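Local coordinates for sensor protein kinase WalK (Staphylococcus aureus, PDB 4YWZ) that acts as the essential membrane sensor histidine kinase of the WalKR two-component system, with an extracellular receptor domain that probably perceives an external signal, at residues Ala23-Asp35 with Tyr120-Ile134. The protein carries 1 engineered substitution. Residues are numbered along the deposited sequence; the frame is centred on the assembly and turned at random.
Sequences AKQLEISIEKVYD and YNIPVKVDKKVIGNI
Glu27 of helix 23-35 grips the backbone of strand 120-126 through one carboxylate oxygen: OE2 accepts the Lys125 amide N at 3.1 Å on its anti lone pair. The bond is almost straight, with an N-H...O angle of 177°. A bend at chi2 turns the carboxylate along the strand after CG has packed against Pro123 O. The other oxygen, OE1, takes a salt bridge from Lys24 NZ, which arrives from above the carboxylate plane, so the two oxygens have separate partners and the group's rotation is restricted. The Lys125 ammonium leads away to the Gly99 carbonyl.

Beside this polar grip the packing is apolar. Ile134 CD1 packs against the helix backbone, 3.7 Å from Glu27 CA, and meets Ile30 CD1 tip to tip; Ile30 CG2 crosses Val124 CG1 at about a right angle. Farther along, Ile131 holds CG1 between its backbone N and carbonyl carbon (chi1 60°), and CD1 comes over one face of the Tyr34 ring. This CH-pi contact, 17° off the normal, is shifted toward the rim, with CZ nearest at 3.3 Å. Val126 CG2 packs on Tyr34 CB.

Extended Glu31 brings CD to 3.1 Å from Lys125 O, acceptor beside acceptor, without a hydrogen bond. One water donates to Glu31 OE2 and accepts from Lys128 N; another accepts from Asp127 N and lies within bonding distance of Glu31 OE2 and Asp35 OD1, its donor role unsettled.

Asn121, pointing away from helix 23-35, and Asn133 touch helix 90-98, so the hairpin has a helix on each side, consistent with the PAS-like Cache fold of extracellular sensor domains.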
ATOM      1  N   ALA A  23       3.099   2.854  12.301  1.00 20.19           N
ATOM      2  CA  ALA A  23       4.184   3.166  13.209  1.00 19.29           C
ATOM      3  C   ALA A  23       3.585   3.595  14.587  1.00 18.87           C
ATOM      4  O   ALA A  23       4.172   3.335  15.590  1.00 19.79           O
ATOM      5  CB  ALA A  23       5.006   4.298  12.657  1.00 18.73           C
ATOM      6  N   LYS A  24       2.471   4.282  14.559  1.00 18.35           N
ATOM      7  CA  LYS A  24       1.818   4.755  15.809  1.00 19.68           C
ATOM      8  C   LYS A  24       1.428   3.546  16.630  1.00 19.40           C
ATOM      9  O   LYS A  24       1.585   3.512  17.827  1.00 19.44           O
ATOM     10  CB  LYS A  24       0.625   5.628  15.544  1.00 22.61           C
ATOM     11  CG  LYS A  24      -0.020   6.153  16.858  1.00 25.71           C
ATOM     12  CD  LYS A  24       0.948   6.750  17.874  1.00 30.15           C
ATOM     13  CE  LYS A  24       0.180   7.507  18.989  1.00 37.91           C
ATOM     14  NZ  LYS A  24       1.218   8.192  19.805  1.00 38.59           N
ATOM     15  N   GLN A  25       0.873   2.529  16.012  1.00 18.07           N
ATOM     16  CA  GLN A  25       0.507   1.382  16.766  1.00 20.55           C
ATOM     17  C   GLN A  25       1.705   0.622  17.304  1.00 21.06           C
ATOM     18  O   GLN A  25       1.663   0.095  18.412  1.00 20.93           O
ATOM     19  CB  GLN A  25      -0.467   0.480  15.878  1.00 22.41           C
ATOM     20  CG  GLN A  25      -1.178  -0.522  16.752  1.00 24.71           C
ATOM     21  CD  GLN A  25      -2.183   0.120  17.636  1.00 29.34           C
ATOM     22  OE1 GLN A  25      -2.892   1.028  17.209  1.00 36.01           O
ATOM     23  NE2 GLN A  25      -2.106  -0.193  18.910  1.00 34.62           N
ATOM     24  N   LEU A  26       2.836   0.552  16.578  1.00 18.94           N
ATOM     25  CA  LEU A  26       4.026  -0.000  17.123  1.00 18.59           C
ATOM     26  C   LEU A  26       4.494   0.799  18.372  1.00 18.26           C
ATOM     27  O   LEU A  26       4.926   0.196  19.368  1.00 18.70           O
ATOM     28  CB  LEU A  26       5.134   0.005  16.069  1.00 19.14           C
ATOM     29  CG  LEU A  26       6.538  -0.461  16.433  1.00 18.23           C
ATOM     30  CD1 LEU A  26       6.531  -1.784  17.086  1.00 19.78           C
ATOM     31  CD2 LEU A  26       7.490  -0.434  15.205  1.00 21.58           C
ATOM     32  N   GLU A  27       4.418   2.107  18.238  1.00 18.22           N
ATOM     33  CA  GLU A  27       4.885   2.987  19.352  1.00 17.34           C
ATOM     34  C   GLU A  27       4.041   2.716  20.608  1.00 18.94           C
ATOM     35  O   GLU A  27       4.586   2.525  21.736  1.00 20.07           O
ATOM     36  CB  GLU A  27       4.792   4.426  18.952  1.00 19.99           C
ATOM     37  CG  GLU A  27       5.276   5.424  20.023  1.00 23.16           C
ATOM     38  CD  GLU A  27       4.283   5.965  21.005  1.00 32.76           C
ATOM     39  OE1 GLU A  27       3.065   5.934  20.693  1.00 32.35           O
ATOM     40  OE2 GLU A  27       4.757   6.390  22.180  1.00 29.17           O
ATOM     41  N   ILE A  28       2.732   2.612  20.398  1.00 19.17           N
ATOM     42  CA  ILE A  28       1.780   2.322  21.513  1.00 21.39           C
ATOM     43  C   ILE A  28       2.058   0.963  22.102  1.00 20.76           C
ATOM     44  O   ILE A  28       2.088   0.736  23.349  1.00 23.13           O
ATOM     45  CB  ILE A  28       0.302   2.429  21.034  1.00 24.40           C
ATOM     46  CG1 ILE A  28      -0.077   3.872  20.734  1.00 26.34           C
ATOM     47  CG2 ILE A  28      -0.621   1.730  22.070  1.00 29.90           C
ATOM     48  CD1 ILE A  28      -1.387   4.012  19.973  1.00 35.06           C
ATOM     49  N   SER A  29       2.342  -0.027  21.257  1.00 22.45           N
ATOM     50  CA  SER A  29       2.711  -1.336  21.716  1.00 21.17           C
ATOM     51  C   SER A  29       3.954  -1.399  22.595  1.00 21.99           C
ATOM     52  O   SER A  29       3.956  -2.103  23.601  1.00 23.12           O
ATOM     53  CB  SER A  29       2.858  -2.395  20.519  1.00 22.87           C
ATOM     54  OG  SER A  29       1.631  -2.342  19.732  1.00 25.45           O
ATOM     55  N   ILE A  30       5.026  -0.700  22.205  1.00 19.92           N
ATOM     56  CA  ILE A  30       6.218  -0.647  22.915  1.00 20.25           C
ATOM     57  C   ILE A  30       5.965   0.078  24.268  1.00 18.69           C
ATOM     58  O   ILE A  30       6.432  -0.407  25.330  1.00 20.88           O
ATOM     59  CB  ILE A  30       7.365   0.055  22.082  1.00 20.81           C
ATOM     60  CG1 ILE A  30       7.771  -0.854  20.922  1.00 20.47           C
ATOM     61  CG2 ILE A  30       8.555   0.320  22.986  1.00 19.84           C
ATOM     62  CD1 ILE A  30       8.771  -0.145  19.999  1.00 20.96           C
ATOM     63  N   GLU A  31       5.196   1.131  24.199  1.00 20.65           N
ATOM     64  CA  GLU A  31       4.915   1.904  25.428  1.00 21.36           C
ATOM     65  C   GLU A  31       4.219   0.990  26.445  1.00 22.25           C
ATOM     66  O   GLU A  31       4.585   0.954  27.637  1.00 21.42           O
ATOM     67  CB  GLU A  31       4.069   3.096  25.080  1.00 23.42           C
ATOM     68  CG  GLU A  31       3.452   3.835  26.262  1.00 27.38           C
ATOM     69  CD  GLU A  31       2.678   5.056  25.847  1.00 32.75           C
ATOM     70  OE1 GLU A  31       2.483   5.242  24.625  1.00 42.34           O
ATOM     71  OE2 GLU A  31       2.358   5.916  26.740  1.00 32.87           O
ATOM     72  N   LYS A  32       3.300   0.174  25.983  1.00 23.20           N
ATOM     73  CA  LYS A  32       2.498  -0.710  26.881  1.00 27.30           C
ATOM     74  C   LYS A  32       3.386  -1.732  27.529  1.00 27.83           C
ATOM     75  O   LYS A  32       3.197  -2.032  28.713  1.00 28.63           O
ATOM     76  CB  LYS A  32       1.344  -1.355  26.085  1.00 28.80           C
ATOM     77  CG  LYS A  32       0.339  -0.286  25.757  1.00 38.23           C
ATOM     78  CD  LYS A  32      -1.063  -0.777  25.409  1.00 50.59           C
ATOM     79  CE  LYS A  32      -1.984   0.436  25.250  1.00 50.99           C
ATOM     80  NZ  LYS A  32      -3.188   0.112  24.439  1.00 61.45           N
ATOM     81  N   VAL A  33       4.371  -2.266  26.805  1.00 24.30           N
ATOM     82  CA  VAL A  33       5.278  -3.205  27.393  1.00 26.60           C
ATOM     83  C   VAL A  33       6.104  -2.593  28.538  1.00 30.54           C
ATOM     84  O   VAL A  33       6.291  -3.211  29.598  1.00 28.96           O
ATOM     85  CB  VAL A  33       6.229  -3.862  26.374  1.00 30.09           C
ATOM     86  CG1 VAL A  33       6.973  -4.959  27.055  1.00 35.45           C
ATOM     87  CG2 VAL A  33       5.409  -4.517  25.306  1.00 31.49           C
ATOM     88  N   TYR A  34       6.546  -1.343  28.352  1.00 25.68           N
ATOM     89  CA  TYR A  34       7.206  -0.615  29.471  1.00 24.02           C
ATOM     90  C   TYR A  34       6.282  -0.391  30.692  1.00 24.29           C
ATOM     91  O   TYR A  34       6.704  -0.630  31.823  1.00 26.01           O
ATOM     92  CB  TYR A  34       7.689   0.732  28.964  1.00 23.90           C
ATOM     93  CG  TYR A  34       9.044   0.630  28.285  1.00 25.74           C
ATOM     94  CD1 TYR A  34       9.151   0.086  27.025  1.00 26.31           C
ATOM     95  CD2 TYR A  34      10.162   1.054  28.878  1.00 26.07           C
ATOM     96  CE1 TYR A  34      10.401  -0.061  26.388  1.00 30.50           C
ATOM     97  CE2 TYR A  34      11.426   0.945  28.266  1.00 29.49           C
ATOM     98  CZ  TYR A  34      11.531   0.390  27.017  1.00 28.92           C
ATOM     99  OH  TYR A  34      12.803   0.321  26.440  1.00 37.63           O
ATOM    100  N   ASP A  35       5.051   0.011  30.434  1.00 26.03           N
ATOM    101  CA  ASP A  35       4.043   0.290  31.505  1.00 27.81           C
ATOM    102  C   ASP A  35       3.788  -1.011  32.264  1.00 33.38           C
ATOM    103  O   ASP A  35       3.588  -1.013  33.471  1.00 31.99           O
ATOM    104  CB  ASP A  35       2.748   0.750  30.946  1.00 28.80           C
ATOM    105  CG  ASP A  35       2.776   2.158  30.379  1.00 31.14           C
ATOM    106  OD1 ASP A  35       3.570   2.971  30.844  1.00 34.57           O
ATOM    107  OD2 ASP A  35       1.895   2.415  29.532  1.00 42.23           O
ATOM    108  N   TYR A 120      10.982   7.965   8.318  1.00 15.46           N
ATOM    109  CA  TYR A 120      10.006   8.451   9.350  1.00 15.33           C
ATOM    110  C   TYR A 120      10.572   8.059  10.690  1.00 15.82           C
ATOM    111  O   TYR A 120      10.906   6.914  10.995  1.00 16.53           O
ATOM    112  CB  TYR A 120       8.658   7.827   9.090  1.00 17.97           C
ATOM    113  CG  TYR A 120       7.596   8.239  10.088  1.00 15.13           C
ATOM    114  CD1 TYR A 120       7.083   9.488   9.992  1.00 18.52           C
ATOM    115  CD2 TYR A 120       7.154   7.377  11.048  1.00 18.59           C
ATOM    116  CE1 TYR A 120       6.094   9.935  10.892  1.00 20.35           C
ATOM    117  CE2 TYR A 120       6.180   7.759  11.951  1.00 19.75           C
ATOM    118  CZ  TYR A 120       5.714   9.039  11.877  1.00 18.25           C
ATOM    119  OH  TYR A 120       4.693   9.489  12.777  1.00 20.94           O
ATOM    120  N   ASN A 121      10.593   9.036  11.601  1.00 15.33           N
ATOM    121  CA  ASN A 121      10.912   8.837  12.957  1.00 14.68           C
ATOM    122  C   ASN A 121       9.687   9.199  13.868  1.00 14.54           C
ATOM    123  O   ASN A 121       9.047  10.239  13.685  1.00 16.15           O
ATOM    124  CB  ASN A 121      12.008   9.812  13.375  1.00 15.75           C
ATOM    125  CG  ASN A 121      13.343   9.477  12.792  1.00 16.90           C
ATOM    126  OD1 ASN A 121      13.840   8.396  13.036  1.00 17.85           O
ATOM    127  ND2 ASN A 121      13.892  10.361  12.049  1.00 16.80           N
ATOM    128  N   ILE A 122       9.416   8.275  14.779  1.00 14.26           N
ATOM    129  CA  ILE A 122       8.413   8.516  15.846  1.00 16.44           C
ATOM    130  C   ILE A 122       9.018   8.199  17.188  1.00 16.84           C
ATOM    131  O   ILE A 122       9.507   7.120  17.465  1.00 17.87           O
ATOM    132  CB  ILE A 122       7.069   7.782  15.613  1.00 20.91           C
ATOM    133  CG1 ILE A 122       6.105   8.137  16.777  1.00 22.59           C
ATOM    134  CG2 ILE A 122       7.231   6.310  15.404  1.00 18.78           C
ATOM    135  CD1 ILE A 122       4.686   7.652  16.575  1.00 23.97           C
ATOM    136  N   PRO A 123       9.058   9.230  18.056  1.00 16.74           N
ATOM    137  CA  PRO A 123       9.587   8.957  19.378  1.00 18.87           C
ATOM    138  C   PRO A 123       8.614   8.110  20.204  1.00 16.51           C
ATOM    139  O   PRO A 123       7.413   8.284  20.058  1.00 18.45           O
ATOM    140  CB  PRO A 123       9.702  10.382  20.020  1.00 19.70           C
ATOM    141  CG  PRO A 123       8.850  11.293  19.267  1.00 23.07           C
ATOM    142  CD  PRO A 123       8.720  10.643  17.868  1.00 16.88           C
ATOM    143  N   VAL A 124       9.176   7.273  21.050  1.00 18.33           N
ATOM    144  CA  VAL A 124       8.459   6.395  21.979  1.00 19.56           C
ATOM    145  C   VAL A 124       8.418   7.111  23.328  1.00 19.41           C
ATOM    146  O   VAL A 124       9.458   7.499  23.811  1.00 18.34           O
ATOM    147  CB  VAL A 124       9.025   5.001  22.097  1.00 21.88           C
ATOM    148  CG1 VAL A 124       8.181   4.155  23.030  1.00 23.94           C
ATOM    149  CG2 VAL A 124       9.153   4.366  20.705  1.00 27.06           C
ATOM    150  N   LYS A 125       7.184   7.357  23.821  1.00 20.39           N
ATOM    151  CA  LYS A 125       7.005   8.056  25.155  1.00 19.90           C
ATOM    152  C   LYS A 125       6.384   7.107  26.128  1.00 22.43           C
ATOM    153  O   LYS A 125       5.454   6.341  25.779  1.00 23.47           O
ATOM    154  CB  LYS A 125       6.163   9.291  25.032  1.00 21.31           C
ATOM    155  CG  LYS A 125       6.785  10.364  24.158  1.00 21.46           C
ATOM    156  CD  LYS A 125       5.937  11.559  24.085  1.00 25.78           C
ATOM    157  CE  LYS A 125       6.619  12.632  23.308  1.00 28.78           C
ATOM    158  NZ  LYS A 125       5.722  13.807  23.184  1.00 31.34           N
ATOM    159  N   VAL A 126       6.904   7.093  27.368  1.00 19.23           N
ATOM    160  CA  VAL A 126       6.304   6.334  28.435  1.00 19.92           C
ATOM    161  C   VAL A 126       6.117   7.388  29.564  1.00 19.49           C
ATOM    162  O   VAL A 126       7.042   8.132  29.865  1.00 19.79           O
ATOM    163  CB  VAL A 126       7.227   5.290  28.936  1.00 22.38           C
ATOM    164  CG1 VAL A 126       6.637   4.571  30.168  1.00 23.12           C
ATOM    165  CG2 VAL A 126       7.554   4.333  27.785  1.00 23.15           C
ATOM    166  N   ASP A 127       4.890   7.468  30.063  1.00 22.24           N
ATOM    167  CA  ASP A 127       4.576   8.523  31.078  1.00 23.94           C
ATOM    168  C   ASP A 127       4.969   9.868  30.629  1.00 24.96           C
ATOM    169  O   ASP A 127       5.500  10.644  31.411  1.00 24.90           O
ATOM    170  CB  ASP A 127       5.214   8.116  32.402  1.00 26.57           C
ATOM    171  CG  ASP A 127       4.723   8.975  33.625  1.00 31.98           C
ATOM    172  OD1 ASP A 127       3.534   9.284  33.561  1.00 31.99           O
ATOM    173  OD2 ASP A 127       5.532   9.400  34.520  1.00 31.21           O
ATOM    174  N   LYS A 128       4.678  10.171  29.348  1.00 23.63           N
ATOM    175  CA  LYS A 128       4.987  11.424  28.676  1.00 26.36           C
ATOM    176  C   LYS A 128       6.445  11.741  28.424  1.00 26.44           C
ATOM    177  O   LYS A 128       6.699  12.844  27.943  1.00 29.83           O
ATOM    178  CB  LYS A 128       4.454  12.629  29.466  1.00 33.78           C
ATOM    179  CG  LYS A 128       3.090  12.427  30.077  1.00 43.81           C
ATOM    180  CD  LYS A 128       2.005  12.618  29.051  1.00 50.65           C
ATOM    181  CE  LYS A 128       0.718  13.054  29.748  1.00 58.10           C
ATOM    182  NZ  LYS A 128      -0.420  12.250  29.206  1.00 65.82           N
ATOM    183  N   LYS A 129       7.384  10.889  28.760  1.00 23.11           N
ATOM    184  CA  LYS A 129       8.781  11.114  28.553  1.00 23.79           C
ATOM    185  C   LYS A 129       9.282  10.238  27.410  1.00 20.52           C
ATOM    186  O   LYS A 129       9.012   9.043  27.362  1.00 21.25           O
ATOM    187  CB  LYS A 129       9.632  10.785  29.761  1.00 25.50           C
ATOM    188  CG  LYS A 129       9.445  11.789  30.931  1.00 35.92           C
ATOM    189  CD  LYS A 129      10.767  11.894  31.706  1.00 41.52           C
ATOM    190  CE  LYS A 129      10.784  13.125  32.573  1.00 43.80           C
ATOM    191  NZ  LYS A 129       9.475  13.199  33.262  1.00 37.76           N
ATOM    192  N   VAL A 130      10.169  10.850  26.621  1.00 22.22           N
ATOM    193  CA  VAL A 130      10.833  10.071  25.544  1.00 19.94           C
ATOM    194  C   VAL A 130      11.723   9.026  26.148  1.00 20.34           C
ATOM    195  O   VAL A 130      12.627   9.340  26.964  1.00 21.50           O
ATOM    196  CB  VAL A 130      11.617  11.012  24.603  1.00 20.19           C
ATOM    197  CG1 VAL A 130      12.492  10.203  23.624  1.00 23.01           C
ATOM    198  CG2 VAL A 130      10.675  11.943  23.933  1.00 22.90           C
ATOM    199  N   ILE A 131      11.604   7.773  25.684  1.00 20.40           N
ATOM    200  CA  ILE A 131      12.534   6.730  26.016  1.00 20.64           C
ATOM    201  C   ILE A 131      13.426   6.225  24.880  1.00 20.96           C
ATOM    202  O   ILE A 131      14.366   5.373  25.053  1.00 22.24           O
ATOM    203  CB  ILE A 131      11.841   5.488  26.603  1.00 25.52           C
ATOM    204  CG1 ILE A 131      10.827   4.868  25.623  1.00 23.52           C
ATOM    205  CG2 ILE A 131      11.157   5.807  27.885  1.00 27.39           C
ATOM    206  CD1 ILE A 131      10.727   3.350  25.713  1.00 31.13           C
ATOM    207  N   GLY A 132      13.064   6.695  23.681  1.00 19.87           N
ATOM    208  CA  GLY A 132      13.740   6.136  22.440  1.00 20.14           C
ATOM    209  C   GLY A 132      12.983   6.581  21.250  1.00 18.98           C
ATOM    210  O   GLY A 132      12.109   7.437  21.359  1.00 19.19           O
ATOM    211  N   ASN A 133      13.407   6.114  20.078  1.00 19.83           N
ATOM    212  CA  ASN A 133      12.869   6.531  18.840  1.00 16.51           C
ATOM    213  C   ASN A 133      12.790   5.336  17.896  1.00 15.82           C
ATOM    214  O   ASN A 133      13.706   4.501  17.884  1.00 18.28           O
ATOM    215  CB  ASN A 133      13.745   7.618  18.192  1.00 17.77           C
ATOM    216  CG  ASN A 133      13.256   8.041  16.837  1.00 17.28           C
ATOM    217  OD1 ASN A 133      12.273   8.742  16.712  1.00 16.95           O
ATOM    218  ND2 ASN A 133      13.964   7.539  15.778  1.00 17.34           N
ATOM    219  N   ILE A 134      11.676   5.299  17.172  1.00 16.49           N
ATOM    220  CA  ILE A 134      11.482   4.285  16.125  1.00 17.10           C
ATOM    221  C   ILE A 134      11.877   4.993  14.822  1.00 15.18           C
ATOM    222  O   ILE A 134      11.288   6.033  14.445  1.00 15.67           O
ATOM    223  CB  ILE A 134       9.973   3.860  16.052  1.00 17.46           C
ATOM    224  CG1 ILE A 134       9.606   3.063  17.309  1.00 18.63           C
ATOM    225  CG2 ILE A 134       9.694   3.107  14.726  1.00 18.67           C
ATOM    226  CD1 ILE A 134       8.086   2.945  17.503  1.00 23.96           C
TER
HETATM  227  O   HOH W   1       2.861   5.617  29.463  1.00 26.41           O
HETATM  228  O   HOH W   2       3.284   8.595  27.405  1.00 26.64           O